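Glucose-6-phosphate isomerase (Thermus thermophilus, PDB 1ZZG) probably catalyses the reversible isomerisation of glucose 6-phosphate to fructose 6-phosphate, a step shared by glycolysis and gluconeogenesis. Local coordinates at residues K231-L236 against G389-V394; R28-K33 against L381-A386; S39-M44 against N395-P400; S259-L264 against T281-A286; N217-A222 against V374-Q379. All blocks are in the same frame, centred on the assembly; numbering follows the deposited sequence.

Contact 1: residues K231-L236 against G389-V394; sequences KTALLL and GELWEV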
# COMPACT_ATOMS: atom_id res chain seq x y z
N LYS A 231 12.36 22.65 -9.22
CA LYS A 231 12.60 22.92 -7.81
C LYS A 231 12.58 21.65 -6.97
O LYS A 231 13.48 21.43 -6.15
CB LYS A 231 11.56 23.89 -7.25
CG LYS A 231 11.71 25.32 -7.75
CD LYS A 231 10.78 26.24 -6.98
CE LYS A 231 10.87 27.66 -7.48
NZ LYS A 231 10.08 28.57 -6.61
N THR A 232 11.56 20.81 -7.17
CA THR A 232 11.48 19.57 -6.40
C THR A 232 12.54 18.59 -6.88
O THR A 232 13.02 17.76 -6.11
CB THR A 232 10.06 18.93 -6.47
OG1 THR A 232 9.70 18.67 -7.84
CG2 THR A 232 9.03 19.86 -5.84
N ALA A 233 12.91 18.69 -8.16
CA ALA A 233 13.96 17.82 -8.70
C ALA A 233 15.23 18.16 -7.91
O ALA A 233 15.98 17.28 -7.50
CB ALA A 233 14.16 18.09 -10.17
N LEU A 234 15.45 19.46 -7.70
CA LEU A 234 16.62 19.91 -6.95
C LEU A 234 16.58 19.35 -5.53
O LEU A 234 17.58 18.83 -5.03
CB LEU A 234 16.67 21.44 -6.89
CG LEU A 234 17.83 22.02 -6.06
CD1 LEU A 234 19.16 21.62 -6.69
CD2 LEU A 234 17.71 23.54 -5.98
N LEU A 235 15.43 19.45 -4.89
CA LEU A 235 15.28 18.95 -3.53
C LEU A 235 15.71 17.49 -3.46
O LEU A 235 16.53 17.13 -2.62
CB LEU A 235 13.83 19.09 -3.06
CG LEU A 235 13.35 20.50 -2.69
CD1 LEU A 235 11.85 20.49 -2.46
CD2 LEU A 235 14.08 20.99 -1.45
N LEU A 236 15.16 16.64 -4.32
CA LEU A 236 15.55 15.23 -4.30
C LEU A 236 17.04 15.09 -4.63
O LEU A 236 17.73 14.26 -4.05
CB LEU A 236 14.71 14.42 -5.30
CG LEU A 236 13.31 13.97 -4.85
CD1 LEU A 236 12.36 15.16 -4.76
CD2 LEU A 236 12.77 12.94 -5.84
N GLY A 389 16.62 12.30 -14.07
CA GLY A 389 17.32 11.34 -14.92
C GLY A 389 18.56 12.00 -15.50
O GLY A 389 19.61 11.36 -15.66
N GLU A 390 18.45 13.29 -15.81
CA GLU A 390 19.57 14.04 -16.36
C GLU A 390 20.57 14.40 -15.27
O GLU A 390 21.78 14.26 -15.45
CB GLU A 390 19.08 15.33 -17.04
CG GLU A 390 18.17 15.12 -18.25
CD GLU A 390 18.78 14.19 -19.29
OE1 GLU A 390 20.02 14.08 -19.34
OE2 GLU A 390 18.02 13.58 -20.07
N LEU A 391 20.07 14.87 -14.13
CA LEU A 391 20.94 15.25 -13.02
C LEU A 391 21.76 14.08 -12.50
O LEU A 391 22.89 14.26 -12.05
CB LEU A 391 20.11 15.84 -11.87
CG LEU A 391 19.45 17.20 -12.13
CD1 LEU A 391 18.48 17.50 -11.00
CD2 LEU A 391 20.51 18.29 -12.23
N TRP A 392 21.20 12.87 -12.55
CA TRP A 392 21.92 11.69 -12.07
C TRP A 392 22.57 10.89 -13.19
O TRP A 392 23.13 9.82 -12.95
CB TRP A 392 20.98 10.79 -11.25
CG TRP A 392 20.49 11.43 -9.98
CD1 TRP A 392 20.83 12.67 -9.50
CD2 TRP A 392 19.52 10.90 -9.07
NE1 TRP A 392 20.13 12.93 -8.34
CE2 TRP A 392 19.32 11.86 -8.05
CE3 TRP A 392 18.81 9.69 -9.01
CZ2 TRP A 392 18.43 11.66 -6.99
CZ3 TRP A 392 17.92 9.49 -7.94
CH2 TRP A 392 17.74 10.48 -6.95
N GLU A 393 22.48 11.40 -14.41
CA GLU A 393 23.09 10.76 -15.57
C GLU A 393 22.71 9.30 -15.78
O GLU A 393 23.56 8.43 -15.95
CB GLU A 393 24.62 10.87 -15.48
CG GLU A 393 25.09 12.30 -15.31
CD GLU A 393 26.60 12.43 -15.39
OE1 GLU A 393 27.31 11.67 -14.69
OE2 GLU A 393 27.07 13.30 -16.15
N VAL A 394 21.40 9.05 -15.77
CA VAL A 394 20.89 7.70 -15.97
C VAL A 394 19.82 7.76 -17.04
O VAL A 394 19.35 8.84 -17.40
CB VAL A 394 20.24 7.14 -14.69
CG1 VAL A 394 21.29 6.96 -13.59
CG2 VAL A 394 19.14 8.08 -14.22

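Contact 2: residues R28-K33 against L381-A386; sequences RRLLAK and LMWQTA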
# COMPACT_ATOMS: atom_id res chain seq x y z
N ARG A 28 17.61 21.46 -20.47
CA ARG A 28 18.00 21.56 -21.88
C ARG A 28 18.30 20.16 -22.43
O ARG A 28 17.83 19.79 -23.52
CB ARG A 28 19.24 22.45 -22.03
CG ARG A 28 19.63 22.74 -23.49
CD ARG A 28 21.11 23.12 -23.62
NE ARG A 28 21.97 22.00 -23.25
CZ ARG A 28 22.10 20.88 -23.96
NH1 ARG A 28 21.43 20.72 -25.09
NH2 ARG A 28 22.88 19.90 -23.52
N ARG A 29 19.08 19.38 -21.69
CA ARG A 29 19.43 18.03 -22.13
C ARG A 29 18.19 17.18 -22.38
O ARG A 29 18.14 16.41 -23.34
CB ARG A 29 20.30 17.33 -21.09
CG ARG A 29 21.71 17.88 -20.98
CD ARG A 29 22.55 17.04 -20.03
NE ARG A 29 23.92 17.56 -19.95
CZ ARG A 29 24.93 16.93 -19.35
NH1 ARG A 29 24.73 15.75 -18.77
NH2 ARG A 29 26.14 17.48 -19.33
N LEU A 30 17.20 17.31 -21.51
CA LEU A 30 15.97 16.54 -21.65
C LEU A 30 15.19 16.98 -22.89
O LEU A 30 14.77 16.14 -23.70
CB LEU A 30 15.09 16.70 -20.41
CG LEU A 30 13.72 16.00 -20.45
CD1 LEU A 30 13.91 14.48 -20.49
CD2 LEU A 30 12.91 16.40 -19.23
N LEU A 31 14.98 18.28 -23.03
CA LEU A 31 14.24 18.81 -24.17
C LEU A 31 14.94 18.56 -25.51
O LEU A 31 14.28 18.41 -26.54
CB LEU A 31 13.97 20.31 -23.99
CG LEU A 31 13.05 20.70 -22.81
CD1 LEU A 31 12.90 22.21 -22.74
CD2 LEU A 31 11.69 20.04 -22.99
N ALA A 32 16.27 18.51 -25.49
CA ALA A 32 17.03 18.27 -26.72
C ALA A 32 16.75 16.86 -27.24
O ALA A 32 16.89 16.60 -28.43
CB ALA A 32 18.53 18.44 -26.47
N LYS A 33 16.35 15.96 -26.34
CA LYS A 33 16.08 14.57 -26.72
C LYS A 33 14.74 14.35 -27.41
O LYS A 33 14.51 13.28 -27.97
CB LYS A 33 16.16 13.67 -25.48
CG LYS A 33 17.56 13.52 -24.90
CD LYS A 33 17.53 12.71 -23.61
CE LYS A 33 18.93 12.51 -23.06
NZ LYS A 33 18.94 11.72 -21.79
N LEU A 381 5.28 15.29 -11.30
CA LEU A 381 6.20 14.27 -10.80
C LEU A 381 6.93 13.56 -11.93
O LEU A 381 8.09 13.18 -11.78
CB LEU A 381 5.45 13.27 -9.92
CG LEU A 381 4.97 13.92 -8.62
CD1 LEU A 381 4.00 13.00 -7.89
CD2 LEU A 381 6.17 14.25 -7.74
N MET A 382 6.26 13.38 -13.07
CA MET A 382 6.91 12.74 -14.19
C MET A 382 8.04 13.65 -14.69
O MET A 382 9.11 13.17 -15.03
CB MET A 382 5.90 12.43 -15.30
CG MET A 382 5.01 11.24 -14.94
SD MET A 382 3.88 10.67 -16.25
CE MET A 382 2.40 11.61 -15.85
N TRP A 383 7.80 14.96 -14.71
CA TRP A 383 8.83 15.91 -15.13
C TRP A 383 9.97 15.89 -14.12
O TRP A 383 11.14 15.85 -14.49
CB TRP A 383 8.27 17.34 -15.22
CG TRP A 383 7.60 17.65 -16.51
CD1 TRP A 383 6.26 17.70 -16.75
CD2 TRP A 383 8.24 17.99 -17.75
NE1 TRP A 383 6.02 18.05 -18.06
CE2 TRP A 383 7.22 18.24 -18.69
CE3 TRP A 383 9.59 18.11 -18.15
CZ2 TRP A 383 7.50 18.60 -20.02
CZ3 TRP A 383 9.86 18.47 -19.47
CH2 TRP A 383 8.81 18.71 -20.39
N GLN A 384 9.61 15.94 -12.84
CA GLN A 384 10.59 15.90 -11.77
C GLN A 384 11.51 14.71 -11.99
O GLN A 384 12.73 14.83 -11.94
CB GLN A 384 9.89 15.75 -10.42
CG GLN A 384 10.80 15.31 -9.28
CD GLN A 384 10.03 15.11 -7.99
OE1 GLN A 384 9.49 16.05 -7.43
NE2 GLN A 384 9.97 13.86 -7.53
N THR A 385 10.90 13.56 -12.24
CA THR A 385 11.64 12.33 -12.46
C THR A 385 12.52 12.39 -13.71
O THR A 385 13.68 11.95 -13.68
CB THR A 385 10.67 11.13 -12.56
OG1 THR A 385 9.89 11.06 -11.36
CG2 THR A 385 11.45 9.84 -12.74
N ALA A 386 11.99 12.93 -14.81
CA ALA A 386 12.78 13.03 -16.04
C ALA A 386 13.97 13.97 -15.82
O ALA A 386 15.09 13.69 -16.27
CB ALA A 386 11.91 13.52 -17.20

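Contact 3: residues S39-M44 against N395-P400; sequences SMLGWM and NAFDQP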
# COMPACT_ATOMS: atom_id res chain seq x y z
N SER A 39 13.13 8.18 -27.84
CA SER A 39 13.53 8.93 -26.65
C SER A 39 12.57 8.67 -25.48
O SER A 39 12.85 9.03 -24.34
CB SER A 39 13.59 10.43 -26.96
OG SER A 39 12.32 10.93 -27.33
N MET A 40 11.44 8.03 -25.78
CA MET A 40 10.45 7.69 -24.76
C MET A 40 9.91 8.90 -23.98
O MET A 40 9.61 8.79 -22.79
CB MET A 40 11.04 6.66 -23.80
CG MET A 40 11.51 5.38 -24.47
SD MET A 40 10.22 4.63 -25.51
CE MET A 40 9.07 4.02 -24.26
N LEU A 41 9.78 10.04 -24.65
CA LEU A 41 9.29 11.26 -24.02
C LEU A 41 7.86 11.61 -24.44
O LEU A 41 7.40 12.74 -24.25
CB LEU A 41 10.23 12.43 -24.37
CG LEU A 41 11.70 12.21 -23.98
CD1 LEU A 41 12.51 13.46 -24.30
CD2 LEU A 41 11.79 11.89 -22.50
N GLY A 42 7.15 10.63 -25.01
CA GLY A 42 5.78 10.86 -25.46
C GLY A 42 4.81 11.28 -24.36
O GLY A 42 3.75 11.83 -24.65
N TRP A 43 5.16 11.03 -23.11
CA TRP A 43 4.29 11.41 -21.99
C TRP A 43 4.13 12.92 -21.87
O TRP A 43 3.21 13.40 -21.20
CB TRP A 43 4.81 10.83 -20.67
CG TRP A 43 6.26 11.09 -20.44
CD1 TRP A 43 7.30 10.28 -20.80
CD2 TRP A 43 6.84 12.24 -19.83
NE1 TRP A 43 8.50 10.87 -20.45
CE2 TRP A 43 8.24 12.07 -19.85
CE3 TRP A 43 6.31 13.41 -19.27
CZ2 TRP A 43 9.12 13.02 -19.33
CZ3 TRP A 43 7.19 14.36 -18.75
CH2 TRP A 43 8.58 14.16 -18.79
N MET A 44 5.01 13.68 -22.52
CA MET A 44 4.91 15.13 -22.47
C MET A 44 3.77 15.59 -23.38
O MET A 44 3.17 16.64 -23.15
CB MET A 44 6.21 15.78 -22.97
CG MET A 44 7.46 15.41 -22.20
SD MET A 44 8.92 16.14 -22.98
CE MET A 44 10.21 15.62 -21.85
N ASN A 395 19.47 6.59 -17.55
CA ASN A 395 18.42 6.46 -18.55
C ASN A 395 17.18 6.23 -17.69
O ASN A 395 16.98 5.14 -17.14
CB ASN A 395 18.67 5.25 -19.45
CG ASN A 395 17.62 5.10 -20.53
OD1 ASN A 395 16.51 5.65 -20.41
ND2 ASN A 395 17.94 4.36 -21.58
N ALA A 396 16.37 7.26 -17.54
CA ALA A 396 15.17 7.18 -16.71
C ALA A 396 13.99 6.50 -17.40
O ALA A 396 12.92 6.36 -16.81
CB ALA A 396 14.76 8.58 -16.27
N PHE A 397 14.20 6.04 -18.63
CA PHE A 397 13.10 5.48 -19.39
C PHE A 397 13.13 4.00 -19.76
O PHE A 397 12.27 3.53 -20.50
CB PHE A 397 12.89 6.37 -20.62
CG PHE A 397 12.79 7.83 -20.26
CD1 PHE A 397 11.70 8.32 -19.56
CD2 PHE A 397 13.85 8.70 -20.54
CE1 PHE A 397 11.64 9.65 -19.13
CE2 PHE A 397 13.81 10.04 -20.11
CZ PHE A 397 12.70 10.51 -19.40
N ASP A 398 14.11 3.28 -19.25
CA ASP A 398 14.20 1.85 -19.52
C ASP A 398 14.20 1.10 -18.19
O ASP A 398 14.06 1.71 -17.13
CB ASP A 398 15.44 1.52 -20.36
CG ASP A 398 16.75 1.73 -19.61
OD1 ASP A 398 16.72 2.22 -18.47
OD2 ASP A 398 17.80 1.39 -20.18
N GLN A 399 14.32 -0.23 -18.23
CA GLN A 399 14.31 -1.02 -17.01
C GLN A 399 15.05 -2.34 -17.19
O GLN A 399 14.44 -3.41 -17.16
CB GLN A 399 12.86 -1.26 -16.56
CG GLN A 399 11.90 -1.72 -17.66
CD GLN A 399 11.56 -0.63 -18.68
OE1 GLN A 399 11.19 0.49 -18.33
NE2 GLN A 399 11.69 -0.98 -19.96
N PRO A 400 16.38 -2.28 -17.37
CA PRO A 400 17.25 -3.44 -17.58
C PRO A 400 17.19 -4.50 -16.48
O PRO A 400 17.34 -5.69 -16.76
CB PRO A 400 18.65 -2.82 -17.68
CG PRO A 400 18.39 -1.42 -18.11
CD PRO A 400 17.18 -1.04 -17.31

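Contact 4: residues S259-L264 against T281-A286; sequences SWFVQL and TTAVPA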
# COMPACT_ATOMS: atom_id res chain seq x y z
N SER A 259 1.71 4.46 -4.41
CA SER A 259 2.22 3.28 -5.10
C SER A 259 2.64 3.64 -6.52
O SER A 259 3.65 3.14 -7.03
CB SER A 259 1.18 2.17 -5.14
OG SER A 259 1.01 1.59 -3.87
N TRP A 260 1.85 4.49 -7.17
CA TRP A 260 2.15 4.92 -8.53
C TRP A 260 3.48 5.68 -8.55
O TRP A 260 4.31 5.47 -9.43
CB TRP A 260 1.04 5.84 -9.05
CG TRP A 260 1.36 6.49 -10.36
CD1 TRP A 260 1.26 5.94 -11.61
CD2 TRP A 260 1.88 7.81 -10.54
NE1 TRP A 260 1.68 6.85 -12.56
CE2 TRP A 260 2.07 8.00 -11.93
CE3 TRP A 260 2.20 8.86 -9.66
CZ2 TRP A 260 2.57 9.20 -12.47
CZ3 TRP A 260 2.70 10.05 -10.20
CH2 TRP A 260 2.88 10.21 -11.59
N PHE A 261 3.68 6.55 -7.56
CA PHE A 261 4.92 7.32 -7.50
C PHE A 261 6.12 6.44 -7.22
O PHE A 261 7.21 6.66 -7.77
CB PHE A 261 4.84 8.40 -6.41
CG PHE A 261 6.14 9.15 -6.24
CD1 PHE A 261 6.59 10.03 -7.24
CD2 PHE A 261 6.96 8.91 -5.14
CE1 PHE A 261 7.83 10.65 -7.14
CE2 PHE A 261 8.20 9.53 -5.03
CZ PHE A 261 8.64 10.39 -6.03
N VAL A 262 5.94 5.44 -6.36
CA VAL A 262 7.03 4.53 -6.04
C VAL A 262 7.56 3.84 -7.31
O VAL A 262 8.77 3.74 -7.49
CB VAL A 262 6.58 3.48 -4.99
CG1 VAL A 262 7.66 2.43 -4.80
CG2 VAL A 262 6.32 4.18 -3.66
N GLN A 263 6.67 3.37 -8.18
CA GLN A 263 7.14 2.76 -9.42
C GLN A 263 7.81 3.81 -10.29
O GLN A 263 8.86 3.57 -10.88
CB GLN A 263 6.00 2.13 -10.24
CG GLN A 263 6.47 1.82 -11.67
CD GLN A 263 5.46 1.11 -12.54
OE1 GLN A 263 4.26 1.35 -12.44
NE2 GLN A 263 5.94 0.24 -13.42
N LEU A 264 7.17 4.97 -10.41
CA LEU A 264 7.73 6.05 -11.22
C LEU A 264 9.15 6.39 -10.77
O LEU A 264 10.07 6.44 -11.58
CB LEU A 264 6.86 7.30 -11.12
CG LEU A 264 7.45 8.53 -11.83
CD1 LEU A 264 7.48 8.27 -13.34
CD2 LEU A 264 6.64 9.77 -11.52
N THR A 281 17.34 6.49 -4.99
CA THR A 281 16.90 6.50 -3.61
C THR A 281 15.66 5.62 -3.51
O THR A 281 14.95 5.41 -4.50
CB THR A 281 16.57 7.92 -3.11
OG1 THR A 281 15.53 8.49 -3.91
CG2 THR A 281 17.82 8.81 -3.20
N THR A 282 15.40 5.10 -2.31
CA THR A 282 14.26 4.24 -2.09
C THR A 282 13.00 5.02 -1.73
O THR A 282 12.91 5.61 -0.65
CB THR A 282 14.56 3.23 -0.97
OG1 THR A 282 15.76 2.52 -1.29
CG2 THR A 282 13.41 2.23 -0.81
N ALA A 283 12.03 5.02 -2.64
CA ALA A 283 10.77 5.71 -2.40
C ALA A 283 9.92 4.86 -1.45
O ALA A 283 9.74 3.67 -1.67
CB ALA A 283 10.02 5.93 -3.72
N VAL A 284 9.42 5.50 -0.39
CA VAL A 284 8.60 4.83 0.61
C VAL A 284 7.23 5.49 0.65
O VAL A 284 7.12 6.68 0.92
CB VAL A 284 9.26 4.93 2.01
CG1 VAL A 284 8.39 4.24 3.05
CG2 VAL A 284 10.64 4.30 1.99
N PRO A 285 6.17 4.72 0.37
CA PRO A 285 4.80 5.26 0.36
C PRO A 285 4.22 5.46 1.76
O PRO A 285 4.50 4.69 2.68
CB PRO A 285 4.03 4.20 -0.42
CG PRO A 285 4.70 2.92 0.04
CD PRO A 285 6.18 3.28 0.03
N ALA A 286 3.42 6.51 1.92
CA ALA A 286 2.77 6.81 3.19
C ALA A 286 1.49 7.57 2.94
O ALA A 286 1.34 8.26 1.93
CB ALA A 286 3.70 7.63 4.08

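Contact 5: residues N217-A222 against V374-Q379; sequences NETALA and VGWLMQ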
# COMPACT_ATOMS: atom_id res chain seq x y z
N ASN A 217 3.03 20.95 -17.66
CA ASN A 217 3.94 21.13 -18.79
C ASN A 217 4.41 22.58 -18.83
O ASN A 217 5.57 22.86 -19.10
CB ASN A 217 3.26 20.79 -20.12
CG ASN A 217 3.16 19.30 -20.37
OD1 ASN A 217 3.74 18.49 -19.64
ND2 ASN A 217 2.44 18.92 -21.42
N GLU A 218 3.50 23.50 -18.56
CA GLU A 218 3.84 24.92 -18.56
C GLU A 218 4.90 25.21 -17.50
O GLU A 218 5.90 25.88 -17.78
CB GLU A 218 2.59 25.76 -18.29
CG GLU A 218 1.69 25.92 -19.49
CD GLU A 218 0.36 26.57 -19.13
OE1 GLU A 218 0.34 27.40 -18.20
OE2 GLU A 218 -0.65 26.25 -19.80
N THR A 219 4.68 24.71 -16.29
CA THR A 219 5.63 24.93 -15.21
C THR A 219 6.99 24.34 -15.57
O THR A 219 8.02 24.89 -15.22
CB THR A 219 5.13 24.33 -13.86
OG1 THR A 219 5.11 22.90 -13.94
CG2 THR A 219 3.73 24.83 -13.55
N ALA A 220 7.00 23.22 -16.28
CA ALA A 220 8.25 22.58 -16.66
C ALA A 220 9.08 23.46 -17.58
O ALA A 220 10.31 23.37 -17.61
CB ALA A 220 7.98 21.23 -17.33
N LEU A 221 8.41 24.33 -18.34
CA LEU A 221 9.09 25.22 -19.28
C LEU A 221 9.21 26.66 -18.76
O LEU A 221 9.79 27.51 -19.44
CB LEU A 221 8.34 25.23 -20.61
CG LEU A 221 8.80 24.27 -21.72
CD1 LEU A 221 10.06 24.81 -22.37
CD2 LEU A 221 9.02 22.88 -21.15
N ALA A 222 8.69 26.92 -17.57
CA ALA A 222 8.74 28.26 -16.99
C ALA A 222 10.10 28.69 -16.44
O ALA A 222 11.01 27.86 -16.27
CB ALA A 222 7.68 28.37 -15.89
N VAL A 374 -4.87 16.81 -9.55
CA VAL A 374 -4.12 15.55 -9.53
C VAL A 374 -3.40 15.32 -10.86
O VAL A 374 -2.28 14.81 -10.88
CB VAL A 374 -5.05 14.37 -9.19
CG1 VAL A 374 -4.30 13.04 -9.29
CG2 VAL A 374 -5.60 14.55 -7.76
N GLY A 375 -4.03 15.71 -11.97
CA GLY A 375 -3.40 15.57 -13.27
C GLY A 375 -2.15 16.44 -13.28
O GLY A 375 -1.11 16.08 -13.84
N TRP A 376 -2.26 17.59 -12.64
CA TRP A 376 -1.15 18.52 -12.52
C TRP A 376 -0.05 17.85 -11.69
O TRP A 376 1.10 17.78 -12.12
CB TRP A 376 -1.63 19.81 -11.83
CG TRP A 376 -0.62 20.94 -11.85
CD1 TRP A 376 0.73 20.84 -11.70
CD2 TRP A 376 -0.91 22.34 -11.97
NE1 TRP A 376 1.31 22.09 -11.73
CE2 TRP A 376 0.32 23.03 -11.89
CE3 TRP A 376 -2.09 23.08 -12.14
CZ2 TRP A 376 0.41 24.43 -11.97
CZ3 TRP A 376 -2.00 24.48 -12.22
CH2 TRP A 376 -0.76 25.13 -12.14
N LEU A 377 -0.41 17.33 -10.52
CA LEU A 377 0.56 16.67 -9.65
C LEU A 377 1.29 15.50 -10.32
O LEU A 377 2.51 15.41 -10.28
CB LEU A 377 -0.11 16.19 -8.36
CG LEU A 377 0.78 15.40 -7.39
CD1 LEU A 377 2.02 16.22 -7.03
CD2 LEU A 377 -0.02 15.05 -6.13
N MET A 378 0.53 14.60 -10.94
CA MET A 378 1.13 13.46 -11.61
C MET A 378 2.09 13.86 -12.73
O MET A 378 3.19 13.32 -12.83
CB MET A 378 0.03 12.54 -12.15
CG MET A 378 -0.75 11.84 -11.04
SD MET A 378 -2.09 10.77 -11.66
CE MET A 378 -1.14 9.35 -12.23
N GLN A 379 1.67 14.79 -13.57
CA GLN A 379 2.52 15.24 -14.68
C GLN A 379 3.76 15.96 -14.11
O GLN A 379 4.86 15.86 -14.67
CB GLN A 379 1.75 16.19 -15.60
CG GLN A 379 2.52 16.57 -16.88
CD GLN A 379 2.51 15.47 -17.93
OE1 GLN A 379 2.09 14.34 -17.65
NE2 GLN A 379 2.96 15.79 -19.13
O HOH W 1 4.24 22.00 -11.41

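Contact 1: residues K231-L236 against G389-V394
L391 and W392 make a small, buried contact of van der Waals touches, without a hydrogen bond, with A233 and the backbone oxygen of L236, where the C-terminal end of helix 371-391 comes up against the flank of helix 228-238. The backbones stay well apart, the nearest CA pair being A233 and L391. Two side chains bridge the space. The CB of L391 faces the other helix, and its CD1 settles against the A233 methyl, CD1 to CB 4.4 Å, while also approaching the A233 carbonyl at 4.3 Å from CD1 to O. The second bridge is the indole of W392. Its CG stands anti to the carbonyl carbon (chi1 -65°), and the indole extends from there until its benzene edge meets helix 228-238. There CZ2 of W392 lies 4.0 Å from O of L236, with the oxygen near the ring plane. The polar end of the indole is used just beyond the segment, NE1 bonding to ND1 of H237, and R240 adds a cation-pi contact. L391 also packs on L22 and A26 of helix 20-32. Immediately after W392 the chain turns over: E393 takes a positive phi (54°), E393 N bonds E390 O at 3.1 Å, and V394 N bonds G389 O at 2.9 Å. This pair of backward bonds is the Schellman motif that characteristically ends an alpha helix.

Contact 2: residues R28-K33 against L381-A386
L30 is the bump of this contact, and the hollow that receives it lies between W383 and A386, residues one turn apart on helix 371-391. CG of L30 is anti to the backbone N (chi1 177°), which carries both methyls out toward the other helix. CD2 goes deepest: it stands 3.7 Å from CZ3 of W383 and equally 3.7 Å from CB of A386. CD1 lies beside it and, of the 381-386 segment, meets the alanine methyl, CD1 to A386 CB 4.0 Å. The small residue at 386 thus forms the floor of the hollow, and the broad indole forms a wall that L30 meets obliquely. L31 adds a second, shallower bump, its CD2 touching CH2 at the rim of W383, 4.1 Å away and near the ring plane, so that the two leucines meet neighbouring atoms of the same six-membered ring.

The short helical segments run at 104° to each other with their axes 11.5 Å apart, a steep crossing that confines the meeting to these few side chains. Within helix 371-391, T385 OG1 turns back to L381 O at 2.8 Å, an oxygen that also accepts from T385 N on the opposite face of its plane. The indole is anchored elsewhere by NE1, which bonds OD1 of N217, and it meets W43 edge-to-face. Helix 371-391 therefore lies between several neighbours here: helix 20-32 at L30 and L31, helix 206-221 through A220 against W383, and helix 257-269, whose F261 and L264 touch Q384, L381 and T385.

Contact 3: residues S39-M44 against N395-P400
F397 inserts its ring against S39, M40, L41 and W43, joining the loop that follows helix 20-32 to the loop between helices 371-391 and 403-414. The second loop contains an Asx turn: OD1 of N395 accepts a bond from the backbone N of F397 at 2.9 Å. From there the phenylalanine can be followed outward. Its CB rests against CB of M40 at 3.7 Å, and CG, anti to the carbonyl carbon (chi1 -50°), sends the ring toward 39-44. The two flanks of the ring pass backbone oxygens, CD1 lying 3.9 Å from M40 O and CD2 3.9 Å from S39 O. On the first flank CE1 comes to NE1 of W43 at 3.6 Å; the five-membered ring of W43 lies at 30° to the phenyl ring but offset so far that there is little overlap. On the other flank CE2 of F397 is 3.6 Å from CD2 of L41. This L41 methyl lies over one face of the F397 ring in a CH-pi contact, 29° off the normal, while the methyl of A396 covers the opposite face. With the ring cut back to an alanine, L41 CD2 would probably lose its aromatic face and a gap would open beside W43. W43 also stacks on F188. Farther along, Q399 and P400 pack on Q297 and E301 of the second subunit. At the phenylalanine's tip, CZ of F397 sits 3.5 Å from L41 CD2.

Contact 4: residues S259-L264 against T281-A286
V262 meets A283 and P285 where helix 257-269 lies along strand 278-287, the two short segments running antiparallel at 177° with axes 7.9 Å apart. Strand 244-249 leads through this helix, and then the short strand 271-272, to strand 278-287, its parallel neighbour in the mixed sheet: a beta-alpha-beta crossover with a short extra strand in the return.

The tight part centres on V262. Alanine at 283 lets the helix come in closely, with CB of A283 4.0 Å from the CA of V262 itself. The valine then divides its branches. With CG1 anti to the backbone N (chi1 173°), that methyl comes 4.0 Å from the oxygen of A283, while CG2 is sent over the proline ring, 3.8 Å from CD and 4.0 Å from CB of P285. F261 adds a lighter touch from its CE2, 4.2 Å from CB of A283; its ring also stacks on F247. The looser side is the S259 end of the helix, where S259 and P285 are both partly exposed and the CB of S259 points away from the strand. The second subunit also approaches the contact: its Q295 packs on V262 and its V284 on V284 of this chain.

Across the two segments no polar bond is made. Within the helix, Q263 NE2 bonds OE2 of E267, the predicted proton donor. The chemistry is consistent with apolar fit seating this part of the helix on the sheet, with D266 of the next turn supplying a hydrogen bond from its OD1 to A283 N.

Contact 5: residues N217-A222 against V374-Q379
N217 and Q379 join helix 206-221 to helix 371-391 by an amide-amide hydrogen bond in a largely buried contact, one part of a polar network between two packed helices. NE2 of Q379 donates to OD1 of N217 at 2.9 Å in an almost straight bond (175°). The acceptor lies in the glutamine's amide plane, but the donor is tilted out of the asparagine's carbonyl plane, and the two amide planes are 55° apart. A bend at chi2 (78°) brings the end of Q379 round to this meeting. Two residues on from N217, T219 approaches W376, which lies one turn before Q379, its CG2 3.7 Å from CZ2. A water donates to OG1 of T219 at 2.8 Å and accepts from NE1 of W376 at 2.9 Å, in the indole plane; OG1 also bonds A216 O.

N217 OD1 also accepts from W383 NE1, and ND2 gives to M44 O. Replacing N217 with leucine would probably leave the W383 indole N-H short of an acceptor and M44 O without its donor, while Q379 NE2 would keep only W43 O. This is a polar helix-helix contact in which one asparagine links helix 206-221, helix 371-391 and the 39-44 loop.

How the contacts relate
From the N terminus, R28-K33 opens the loop that contact 2 closes at L381-A386, and S39-M44 opens the longest, closed by contact 3 at N395-P400; these two cross. Next come N217-A222 and K231-L236, which start contacts 5 and 1. They cross as well, since V374-Q379 precedes G389-V394 in the chain. Contact 5 nests inside contacts 2 and 3, contact 1 nests inside contact 3 but crosses contact 2, and contact 4, the shortest closure, lies within all the others. Helix 371-391 is common to contacts 1, 2 and 5, gathering helices 20-32, 206-221 and 228-238, while contacts 3 and 4 reach the second subunit.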